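Local atomic coordinates of decapping nuclease RAI1 (Candida albicans, PDB entry 5BUD), a protein that hydrolyses the NAD cap from the 5' end of RNAs in a metal-dependent reaction and stabilises and stimulates the exoribonuclease RAT1. Residues P20-S25 with E204-V209; Y45-D50 with A178-P183; C228-P233 with L240-E245. All coordinates share one frame; numbering follows the deposited sequence.

Overall arrangement
Following the chain from the N terminus, strand 21-28 and, further on, the short strand 45-46 both find partners far along the sequence. Contact 2 closes when residues 178-183, near the end of helix 158-178, return to Tyr-45 and Tyr-46; it is nested inside the longer loop that contact 1 closes with strand 205-214. Contact 3 follows in series, a local turnaround between strands 217-228 and 243-250 that leads to the manganese ligand Glu-245. It also joins the other two: Tyr-243 hydrogen-bonds to Glu-22 and Tyr-206 of contact 1, and Tyr-46 N of contact 2 hydrogen-bonds to Cys-228 O. Contacts 1 and 2 do not touch each other.

Contact 1. Residues P20-S25 with E204-V209; sequences PRELFS and EQYLSV
Strand segments 21-25 and 205-209 run antiparallel, their axes 4.8 Å apart at closest approach and their directions 148° apart, and a classic beta bulge interrupts the pairing where Leu-23 and Phe-24 both face Val-209. The pairing sets strand 21-28 beside strand 205-214 in the nuclease fold. Leu-23 N donates to Val-209 O at 2.8 Å, in the carbonyl plane, while Phe-24 N reaches the same oxygen only weakly; Val-209 N returns a bond to Phe-24 O at 2.9 Å. Within the bulge the Phe-24 ring, set by a crowded chi1 of 61°, lies alongside Val-209, whose CB sits over one ring face in a CH-pi contact, 3.9 Å from the centroid. Helix 78-92 packs on this pair through Ile-85 and Leu-81. Ser-25 and Ser-208 share the other face, where the CB of Ser-25 leans on the phenol end of Tyr-206. There the extended Glu-22 chain, CG anti to the backbone N, carries its carboxylate across to Ser-208. Tyr-243 OH hydrogen-bonds to both Glu-22 OE1 and Tyr-206 OH, so OE1 is gripped twice; Ser-208 OG donates to it at 2.8 Å from above the carboxylate plane, 38° out of it.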
loop_
_atom_site.group_PDB
_atom_site.type_symbol
_atom_site.label_atom_id
_atom_site.label_comp_id
_atom_site.label_asym_id
_atom_site.label_seq_id
_atom_site.Cartn_x
_atom_site.Cartn_y
_atom_site.Cartn_z
ATOM N N PRO A 20 -7.082 6.737 -12.200
ATOM C CA PRO A 20 -7.585 6.894 -10.827
ATOM C C PRO A 20 -7.814 8.359 -10.463
ATOM O O PRO A 20 -7.139 9.237 -11.002
ATOM C CB PRO A 20 -6.462 6.309 -9.957
ATOM C CG PRO A 20 -5.424 5.813 -10.901
ATOM C CD PRO A 20 -5.648 6.443 -12.216
ATOM N N ARG A 21 -8.722 8.597 -9.518
ATOM C CA ARG A 21 -9.008 9.955 -9.027
ATOM C C ARG A 21 -9.186 9.888 -7.529
ATOM O O ARG A 21 -9.857 8.984 -7.037
ATOM C CB ARG A 21 -10.299 10.496 -9.654
ATOM C CG ARG A 21 -10.325 10.498 -11.165
ATOM C CD ARG A 21 -9.230 11.374 -11.767
ATOM N NE ARG A 21 -9.464 11.661 -13.184
ATOM C CZ ARG A 21 -8.534 12.091 -14.038
ATOM N NH1 ARG A 21 -7.278 12.288 -13.646
ATOM N NH2 ARG A 21 -8.858 12.322 -15.302
ATOM N N GLU A 22 -8.578 10.816 -6.797
ATOM C CA GLU A 22 -8.796 10.879 -5.359
ATOM C C GLU A 22 -10.234 11.335 -5.114
ATOM O O GLU A 22 -10.695 12.270 -5.754
ATOM C CB GLU A 22 -7.850 11.877 -4.714
ATOM C CG GLU A 22 -8.058 12.043 -3.217
ATOM C CD GLU A 22 -6.951 12.828 -2.561
ATOM O OE1 GLU A 22 -5.785 12.372 -2.598
ATOM O OE2 GLU A 22 -7.247 13.894 -1.993
ATOM N N LEU A 23 -10.902 10.691 -4.157
ATOM C CA LEU A 23 -12.228 11.090 -3.688
ATOM C C LEU A 23 -12.077 12.013 -2.492
ATOM O O LEU A 23 -12.661 13.094 -2.470
ATOM C CB LEU A 23 -13.060 9.854 -3.306
ATOM C CG LEU A 23 -13.275 8.804 -4.414
ATOM C CD1 LEU A 23 -14.119 7.625 -3.926
ATOM C CD2 LEU A 23 -13.897 9.429 -5.659
ATOM N N PHE A 24 -11.314 11.579 -1.491
ATOM C CA PHE A 24 -11.023 12.391 -0.324
ATOM C C PHE A 24 -9.776 11.841 0.348
ATOM O O PHE A 24 -9.186 10.878 -0.143
ATOM C CB PHE A 24 -12.218 12.366 0.669
ATOM C CG PHE A 24 -12.549 10.982 1.182
ATOM C CD1 PHE A 24 -13.442 10.188 0.517
ATOM C CD2 PHE A 24 -11.929 10.483 2.306
ATOM C CE1 PHE A 24 -13.724 8.920 0.949
ATOM C CE2 PHE A 24 -12.217 9.207 2.769
ATOM C CZ PHE A 24 -13.106 8.420 2.082
ATOM N N SER A 25 -9.406 12.440 1.483
ATOM C CA SER A 25 -8.313 11.988 2.294
ATOM C C SER A 25 -8.655 12.089 3.764
ATOM O O SER A 25 -9.608 12.760 4.139
ATOM C CB SER A 25 -7.088 12.846 2.044
ATOM O OG SER A 25 -7.406 14.199 2.265
ATOM N N GLU A 204 2.477 9.004 12.296
ATOM C CA GLU A 204 1.791 9.956 11.440
ATOM C C GLU A 204 1.618 9.377 10.041
ATOM O O GLU A 204 2.539 8.752 9.525
ATOM C CB GLU A 204 2.570 11.264 11.359
ATOM C CG GLU A 204 2.694 12.020 12.685
ATOM C CD GLU A 204 3.603 13.227 12.522
ATOM O OE1 GLU A 204 4.843 13.036 12.479
ATOM O OE2 GLU A 204 3.076 14.352 12.406
ATOM N N GLN A 205 0.449 9.600 9.449
ATOM C CA GLN A 205 0.128 9.085 8.122
ATOM C C GLN A 205 -0.862 10.005 7.435
ATOM O O GLN A 205 -1.745 10.579 8.084
ATOM C CB GLN A 205 -0.593 7.740 8.203
ATOM C CG GLN A 205 0.119 6.586 8.846
ATOM C CD GLN A 205 -0.740 5.323 8.755
ATOM O OE1 GLN A 205 -1.965 5.356 8.998
ATOM N NE2 GLN A 205 -0.114 4.216 8.402
ATOM N N TYR A 206 -0.737 10.107 6.117
ATOM C CA TYR A 206 -1.712 10.753 5.288
ATOM C C TYR A 206 -2.272 9.709 4.334
ATOM O O TYR A 206 -1.507 9.068 3.580
ATOM C CB TYR A 206 -1.054 11.857 4.507
ATOM C CG TYR A 206 -1.953 12.591 3.552
ATOM C CD1 TYR A 206 -2.784 13.626 3.973
ATOM C CD2 TYR A 206 -1.950 12.277 2.216
ATOM C CE1 TYR A 206 -3.600 14.304 3.061
ATOM C CE2 TYR A 206 -2.741 12.945 1.319
ATOM C CZ TYR A 206 -3.539 13.965 1.734
ATOM O OH TYR A 206 -4.315 14.572 0.762
ATOM N N LEU A 207 -3.590 9.541 4.360
ATOM C CA LEU A 207 -4.237 8.533 3.553
ATOM C C LEU A 207 -5.149 9.116 2.500
ATOM O O LEU A 207 -6.051 9.913 2.797
ATOM C CB LEU A 207 -5.008 7.537 4.421
ATOM C CG LEU A 207 -4.106 6.817 5.435
ATOM C CD1 LEU A 207 -4.253 7.476 6.793
ATOM C CD2 LEU A 207 -4.455 5.341 5.529
ATOM N N SER A 208 -4.936 8.662 1.271
ATOM C CA SER A 208 -5.774 8.995 0.155
ATOM C C SER A 208 -6.742 7.845 -0.067
ATOM O O SER A 208 -6.371 6.668 -0.003
ATOM C CB SER A 208 -4.917 9.169 -1.093
ATOM O OG SER A 208 -5.651 9.636 -2.194
ATOM N N VAL A 209 -7.978 8.197 -0.355
ATOM C CA VAL A 209 -8.966 7.261 -0.821
ATOM C C VAL A 209 -9.308 7.627 -2.244
ATOM O O VAL A 209 -9.757 8.746 -2.526
ATOM C CB VAL A 209 -10.224 7.265 0.056
ATOM C CG1 VAL A 209 -11.257 6.306 -0.496
ATOM C CG2 VAL A 209 -9.855 6.829 1.451
#

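Contact 2. Residues Y45-D50 with A178-P183; sequences YYYLPD and ATIPKP
A two-stranded antiparallel ribbon, 45-46 against 179-180, fastens the N-terminal part of the chain to the residues that follow helix 158-178, the helix that carries the metal-binding Glu-175. Tyr-45 and Ile-180 form its hydrogen-bonded pair: Tyr-45 N donates to Ile-180 O at 2.8 Å, nearly along the C=O axis, and Ile-180 N answers to Tyr-45 O at 2.8 Å, in the carbonyl plane. Beyond the non-hydrogen-bonded pair of Tyr-46 and Thr-179, Tyr-47 N donates to Ala-178 O at 2.7 Å, almost straight at the hydrogen (171°) but from above the carbonyl plane. The Tyr-45 ring, its CG anti to the carbonyl carbon, runs alongside Pro-183, whose CD lies over one face toward the rim in a CH-pi contact, 3.5 Å from Tyr-45 CE1. The same ring has Ile-180 O at its edge, in plane. Ile-180 takes a crowded first torsion (chi1 44°), which swings CG1 and CD1 across to Tyr-47, and CD1 ends 3.6 Å from Tyr-47 CB. Further along, Ala-178 CB lies 3.9 Å from both Tyr-46 CE1 and Leu-48 CD2. Thr-179 OG1 bonds to Glu-175 O, and its side chain also touches Leu-246, whose carbonyl oxygen is a manganese ligand. Arg-195 NH1 bonds to the carbonyl oxygens of Tyr-47 and Thr-179, so these two oxygens, one from each segment, share a donor. Three backbone hydrogen bonds and apolar side-chain contacts join the two segments, with no salt bridge between them, which implies a join that does not rest on paired charges.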
loop_
_atom_site.group_PDB
_atom_site.type_symbol
_atom_site.label_atom_id
_atom_site.label_comp_id
_atom_site.label_asym_id
_atom_site.label_seq_id
_atom_site.Cartn_x
_atom_site.Cartn_y
_atom_site.Cartn_z
ATOM N N TYR A 45 5.859 17.473 2.002
ATOM C CA TYR A 45 6.338 17.812 0.671
ATOM C C TYR A 45 7.777 17.358 0.531
ATOM O O TYR A 45 8.549 17.409 1.487
ATOM C CB TYR A 45 6.198 19.329 0.431
ATOM C CG TYR A 45 4.756 19.745 0.472
ATOM C CD1 TYR A 45 4.100 19.986 1.694
ATOM C CD2 TYR A 45 4.009 19.793 -0.695
ATOM C CE1 TYR A 45 2.750 20.313 1.719
ATOM C CE2 TYR A 45 2.671 20.105 -0.680
ATOM C CZ TYR A 45 2.047 20.366 0.528
ATOM O OH TYR A 45 0.727 20.658 0.490
ATOM N N TYR A 46 8.135 16.891 -0.661
ATOM C CA TYR A 46 9.475 16.400 -0.916
ATOM C C TYR A 46 10.447 17.577 -0.960
ATOM O O TYR A 46 10.180 18.556 -1.637
ATOM C CB TYR A 46 9.540 15.650 -2.276
ATOM C CG TYR A 46 10.871 15.011 -2.492
ATOM C CD1 TYR A 46 11.231 13.888 -1.780
ATOM C CD2 TYR A 46 11.816 15.576 -3.345
ATOM C CE1 TYR A 46 12.482 13.302 -1.940
ATOM C CE2 TYR A 46 13.079 14.999 -3.501
ATOM C CZ TYR A 46 13.388 13.846 -2.812
ATOM O OH TYR A 46 14.632 13.246 -2.922
ATOM N N TYR A 47 11.547 17.475 -0.240
ATOM C CA TYR A 47 12.615 18.478 -0.297
ATOM C C TYR A 47 13.954 17.898 0.155
ATOM O O TYR A 47 14.185 17.683 1.355
ATOM C CB TYR A 47 12.259 19.721 0.547
ATOM C CG TYR A 47 13.241 20.859 0.343
ATOM C CD1 TYR A 47 14.188 21.171 1.306
ATOM C CD2 TYR A 47 13.247 21.582 -0.842
ATOM C CE1 TYR A 47 15.089 22.210 1.118
ATOM C CE2 TYR A 47 14.154 22.607 -1.050
ATOM C CZ TYR A 47 15.073 22.912 -0.066
ATOM O OH TYR A 47 15.989 23.925 -0.274
ATOM N N LEU A 48 14.835 17.617 -0.816
ATOM C CA LEU A 48 16.140 17.026 -0.526
ATOM C C LEU A 48 17.178 17.451 -1.593
ATOM O O LEU A 48 17.338 16.775 -2.613
ATOM C CB LEU A 48 16.032 15.502 -0.474
ATOM C CG LEU A 48 17.278 14.788 0.016
ATOM C CD1 LEU A 48 17.716 15.360 1.355
ATOM C CD2 LEU A 48 17.021 13.289 0.111
ATOM N N PRO A 49 17.809 18.617 -1.394
ATOM C CA PRO A 49 18.816 19.136 -2.339
ATOM C C PRO A 49 20.087 18.282 -2.372
ATOM O O PRO A 49 20.505 17.740 -1.349
ATOM C CB PRO A 49 19.156 20.527 -1.776
ATOM C CG PRO A 49 18.064 20.855 -0.790
ATOM C CD PRO A 49 17.580 19.534 -0.263
ATOM N N ASP A 50 20.719 18.213 -3.533
ATOM C CA ASP A 50 21.998 17.505 -3.681
ATOM C C ASP A 50 23.028 17.904 -2.655
ATOM O O ASP A 50 23.755 17.058 -2.156
ATOM C CB ASP A 50 22.561 17.743 -5.061
ATOM C CG ASP A 50 21.796 17.010 -6.112
ATOM O OD1 ASP A 50 20.948 16.168 -5.748
ATOM O OD2 ASP A 50 22.037 17.279 -7.296
ATOM N N ALA A 178 13.918 13.703 4.017
ATOM C CA ALA A 178 13.617 14.064 2.613
ATOM C C ALA A 178 12.368 14.891 2.420
ATOM O O ALA A 178 12.086 15.322 1.294
ATOM C CB ALA A 178 13.548 12.807 1.749
ATOM N N THR A 179 11.619 15.158 3.498
ATOM C CA THR A 179 10.389 15.903 3.378
ATOM C C THR A 179 10.305 17.069 4.399
ATOM O O THR A 179 11.003 17.071 5.406
ATOM C CB THR A 179 9.162 15.007 3.627
ATOM O OG1 THR A 179 9.141 14.586 5.009
ATOM C CG2 THR A 179 9.155 13.784 2.675
ATOM N N ILE A 180 9.436 18.013 4.094
ATOM C CA ILE A 180 9.134 19.188 4.936
ATOM C C ILE A 180 7.608 19.306 5.123
ATOM O O ILE A 180 6.832 18.890 4.242
ATOM C CB ILE A 180 9.726 20.466 4.289
ATOM C CG1 ILE A 180 9.448 20.489 2.775
ATOM C CG2 ILE A 180 11.220 20.514 4.555
ATOM C CD1 ILE A 180 9.760 21.798 2.068
ATOM N N PRO A 181 7.155 19.850 6.270
ATOM C CA PRO A 181 5.721 19.800 6.578
ATOM C C PRO A 181 4.837 20.716 5.759
ATOM O O PRO A 181 3.627 20.588 5.824
ATOM C CB PRO A 181 5.652 20.181 8.068
ATOM C CG PRO A 181 6.942 20.859 8.371
ATOM C CD PRO A 181 7.955 20.206 7.457
ATOM N N LYS A 182 5.445 21.631 5.007
ATOM C CA LYS A 182 4.758 22.563 4.158
ATOM C C LYS A 182 5.617 22.772 2.922
ATOM O O LYS A 182 6.783 22.407 2.918
ATOM C CB LYS A 182 4.548 23.887 4.907
ATOM C CG LYS A 182 3.471 23.806 5.996
ATOM C CD LYS A 182 2.068 23.813 5.383
ATOM C CE LYS A 182 1.087 22.896 6.106
ATOM N NZ LYS A 182 0.932 23.245 7.546
ATOM N N PRO A 183 5.044 23.339 1.867
ATOM C CA PRO A 183 5.840 23.491 0.655
ATOM C C PRO A 183 6.998 24.439 0.862
ATOM O O PRO A 183 6.978 25.268 1.805
ATOM C CB PRO A 183 4.849 24.047 -0.373
ATOM C CG PRO A 183 3.599 24.344 0.354
ATOM C CD PRO A 183 3.633 23.707 1.685
#

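Contact 3. Residues C228-P233 with L240-E245. With MN (manganese (II) ion), chain E; nucleotides of chain C.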
loop_
_atom_site.group_PDB
_atom_site.type_symbol
_atom_site.label_atom_id
_atom_site.label_comp_id
_atom_site.label_asym_id
_atom_site.label_seq_id
_atom_site.Cartn_x
_atom_site.Cartn_y
_atom_site.Cartn_z
ATOM N N CYS A 228 4.118 14.879 -1.150
ATOM C CA CYS A 228 3.712 15.610 -2.314
ATOM C C CYS A 228 4.978 16.237 -2.958
ATOM O O CYS A 228 5.877 16.707 -2.273
ATOM C CB CYS A 228 2.715 16.675 -1.910
ATOM S SG CYS A 228 2.117 17.696 -3.268
ATOM N N TRP A 229 5.030 16.245 -4.276
ATOM C CA TRP A 229 6.265 16.610 -5.016
ATOM C C TRP A 229 6.618 18.095 -4.943
ATOM O O TRP A 229 7.777 18.471 -4.677
ATOM C CB TRP A 229 6.116 16.167 -6.479
ATOM C CG TRP A 229 7.162 16.642 -7.459
ATOM C CD1 TRP A 229 6.951 17.418 -8.575
ATOM C CD2 TRP A 229 8.534 16.299 -7.469
ATOM N NE1 TRP A 229 8.129 17.618 -9.248
ATOM C CE2 TRP A 229 9.119 16.929 -8.603
ATOM C CE3 TRP A 229 9.342 15.538 -6.633
ATOM C CZ2 TRP A 229 10.471 16.836 -8.890
ATOM C CZ3 TRP A 229 10.683 15.422 -6.948
ATOM C CH2 TRP A 229 11.232 16.075 -8.067
ATOM N N ASP A 230 5.617 18.919 -5.174
ATOM C CA ASP A 230 5.783 20.375 -5.318
ATOM C C ASP A 230 4.649 21.130 -4.590
ATOM O O ASP A 230 4.901 21.913 -3.672
ATOM C CB ASP A 230 5.785 20.724 -6.804
ATOM C CG ASP A 230 4.812 19.877 -7.599
ATOM O OD1 ASP A 230 4.012 19.123 -6.952
ATOM O OD2 ASP A 230 4.835 19.957 -8.855
ATOM N N TYR A 231 3.412 20.884 -5.001
ATOM C CA TYR A 231 2.229 21.506 -4.383
ATOM C C TYR A 231 1.055 20.577 -4.591
ATOM O O TYR A 231 1.062 19.749 -5.529
ATOM C CB TYR A 231 1.921 22.880 -5.022
ATOM C CG TYR A 231 1.769 22.775 -6.513
ATOM C CD1 TYR A 231 0.534 22.523 -7.091
ATOM C CD2 TYR A 231 2.857 22.910 -7.335
ATOM C CE1 TYR A 231 0.404 22.390 -8.448
ATOM C CE2 TYR A 231 2.733 22.814 -8.688
ATOM C CZ TYR A 231 1.512 22.534 -9.234
ATOM O OH TYR A 231 1.421 22.397 -10.593
ATOM N N LEU A 232 0.042 20.718 -3.731
ATOM C CA LEU A 232 -1.209 19.984 -3.872
ATOM C C LEU A 232 -2.198 20.836 -4.643
ATOM O O LEU A 232 -2.618 21.860 -4.146
ATOM C CB LEU A 232 -1.782 19.643 -2.501
ATOM C CG LEU A 232 -3.021 18.751 -2.467
ATOM C CD1 LEU A 232 -2.661 17.319 -2.875
ATOM C CD2 LEU A 232 -3.653 18.759 -1.088
ATOM N N PRO A 233 -2.568 20.430 -5.864
ATOM C CA PRO A 233 -3.539 21.282 -6.586
ATOM C C PRO A 233 -4.917 21.272 -5.957
ATOM O O PRO A 233 -5.300 20.295 -5.302
ATOM C CB PRO A 233 -3.612 20.651 -7.978
ATOM C CG PRO A 233 -2.976 19.310 -7.853
ATOM C CD PRO A 233 -1.994 19.390 -6.735
ATOM N N LEU A 240 -3.792 13.400 -7.460
ATOM C CA LEU A 240 -2.973 12.160 -7.484
ATOM C C LEU A 240 -1.685 12.350 -8.264
ATOM O O LEU A 240 -0.650 11.804 -7.888
ATOM C CB LEU A 240 -3.737 10.976 -8.050
ATOM C CG LEU A 240 -4.874 10.470 -7.194
ATOM C CD1 LEU A 240 -5.538 9.267 -7.862
ATOM C CD2 LEU A 240 -4.380 10.120 -5.806
ATOM N N ASN A 241 -1.748 13.208 -9.282
ATOM C CA ASN A 241 -0.612 13.518 -10.129
ATOM C C ASN A 241 0.585 14.152 -9.419
ATOM O O ASN A 241 1.671 14.148 -9.973
ATOM C CB ASN A 241 -1.051 14.410 -11.310
ATOM C CG ASN A 241 -1.863 13.651 -12.360
ATOM O OD1 ASN A 241 -1.880 12.439 -12.378
ATOM N ND2 ASN A 241 -2.534 14.380 -13.245
ATOM N N HIS A 242 0.393 14.668 -8.196
ATOM C CA HIS A 242 1.469 15.299 -7.451
ATOM C C HIS A 242 2.033 14.497 -6.276
ATOM O O HIS A 242 2.943 14.965 -5.590
ATOM C CB HIS A 242 1.005 16.700 -7.011
ATOM C CG HIS A 242 0.911 17.650 -8.151
ATOM N ND1 HIS A 242 1.904 18.554 -8.439
ATOM C CD2 HIS A 242 -0.001 17.763 -9.139
ATOM C CE1 HIS A 242 1.595 19.199 -9.552
ATOM N NE2 HIS A 242 0.436 18.744 -9.986
ATOM N N TYR A 243 1.520 13.289 -6.063
ATOM C CA TYR A 243 1.991 12.443 -4.970
ATOM C C TYR A 243 3.270 11.682 -5.335
ATOM O O TYR A 243 3.538 11.433 -6.512
ATOM C CB TYR A 243 0.900 11.452 -4.547
ATOM C CG TYR A 243 -0.333 12.059 -3.892
ATOM C CD1 TYR A 243 -0.281 13.244 -3.194
ATOM C CD2 TYR A 243 -1.542 11.387 -3.927
ATOM C CE1 TYR A 243 -1.423 13.769 -2.574
ATOM C CE2 TYR A 243 -2.672 11.893 -3.317
ATOM C CZ TYR A 243 -2.609 13.096 -2.648
ATOM O OH TYR A 243 -3.748 13.592 -2.043
ATOM N N VAL A 244 4.040 11.342 -4.304
ATOM C CA VAL A 244 5.320 10.665 -4.423
ATOM C C VAL A 244 5.382 9.540 -3.407
ATOM O O VAL A 244 4.903 9.676 -2.224
ATOM C CB VAL A 244 6.492 11.625 -4.138
ATOM C CG1 VAL A 244 7.816 10.926 -4.297
ATOM C CG2 VAL A 244 6.419 12.859 -5.024
ATOM N N GLU A 245 5.981 8.438 -3.852
ATOM C CA GLU A 245 6.342 7.308 -3.010
ATOM C C GLU A 245 7.830 7.274 -2.789
ATOM O O GLU A 245 8.627 7.355 -3.753
ATOM C CB GLU A 245 5.882 5.999 -3.666
ATOM C CG GLU A 245 6.222 4.714 -2.933
ATOM C CD GLU A 245 5.609 4.576 -1.549
ATOM O OE1 GLU A 245 6.318 3.987 -0.693
ATOM O OE2 GLU A 245 4.435 5.009 -1.325
HETATM MN MN MN E . 7.429 4.644 1.011
ATOM O OP3 U C 1 5.647 1.088 1.814
ATOM P P U C 1 6.558 2.197 2.208
ATOM O OP1 U C 1 7.755 2.291 1.318
ATOM O OP2 U C 1 5.808 3.478 2.455
ATOM O "O5'" U C 1 7.074 1.702 3.642
ATOM C "C5'" U C 1 7.593 2.665 4.572
ATOM C "C4'" U C 1 8.700 2.081 5.420
ATOM O "O4'" U C 1 8.130 1.252 6.464
ATOM C "C3'" U C 1 9.716 1.168 4.740
ATOM O "O3'" U C 1 10.698 1.931 4.046
ATOM C "C2'" U C 1 10.299 0.453 5.953
ATOM O "O2'" U C 1 11.144 1.275 6.726
ATOM C "C1'" U C 1 9.041 0.223 6.795
ATOM N N1 U C 1 8.399 -1.079 6.559
ATOM C C2 U C 1 8.944 -2.165 7.210
ATOM O O2 U C 1 9.895 -2.072 7.958
ATOM N N3 U C 1 8.309 -3.357 6.975
ATOM C C4 U C 1 7.219 -3.576 6.159
ATOM O O4 U C 1 6.766 -4.715 6.050
ATOM C C5 U C 1 6.721 -2.405 5.505
ATOM C C6 U C 1 7.318 -1.226 5.715
HETATM O O HOH W 1 8.778 5.370 2.523
#
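This is a short-range contact in which the turn leaving strand 217-228 folds back on the start of strand 243-250, a histidine-carboxylate pair at its outer end and a manganese ligand at its inner one. His-242, its CG anti to the carbonyl carbon, takes the largest share. Its ND1 donates to Asp-230 OD1 at 2.6 Å, nearly straight (173°), along the syn lone pair and in the plane of the imidazole. The crowded chi1 of Asp-230 (37°) brings OD1 within reach of Tyr-231 N as well, which donates from above the carboxylate plane at 2.7 Å. Two donors thus fix OD1, and the negative charge would be expected to favour a proton on ND1. Two side chains approach the imidazole from the same side of its plane: Pro-233 CD lies over that face, 3.5 Å from His-242 CD2, and the Tyr-231 ring crosses obliquely, its CZ 3.4 Å from His-242 CE1. Cys-228 and Tyr-243 form an antiparallel, non-hydrogen-bonded pair beside these groups, and Trp-229 N donates to His-242 O at 2.8 Å, nearly along the C=O axis. The strand so begun belongs to the PD-(D/E)XK nuclease core, in which acidic residues of neighbouring strands gather the metal. Val-244 packs its CG2 against Trp-229 CB, and Leu-232 CD1 meets Tyr-243 CE1. Directly after Val-244, the Glu-245 chain, bent at chi2 (62°), places OE1 2.1 Å from manganese, where Asp-226, the Leu-246 carbonyl oxygen, a water and two phosphate oxygens of U1 of chain C complete the site; Lys-247 NZ also hydrogen-bonds to Glu-245 OE1.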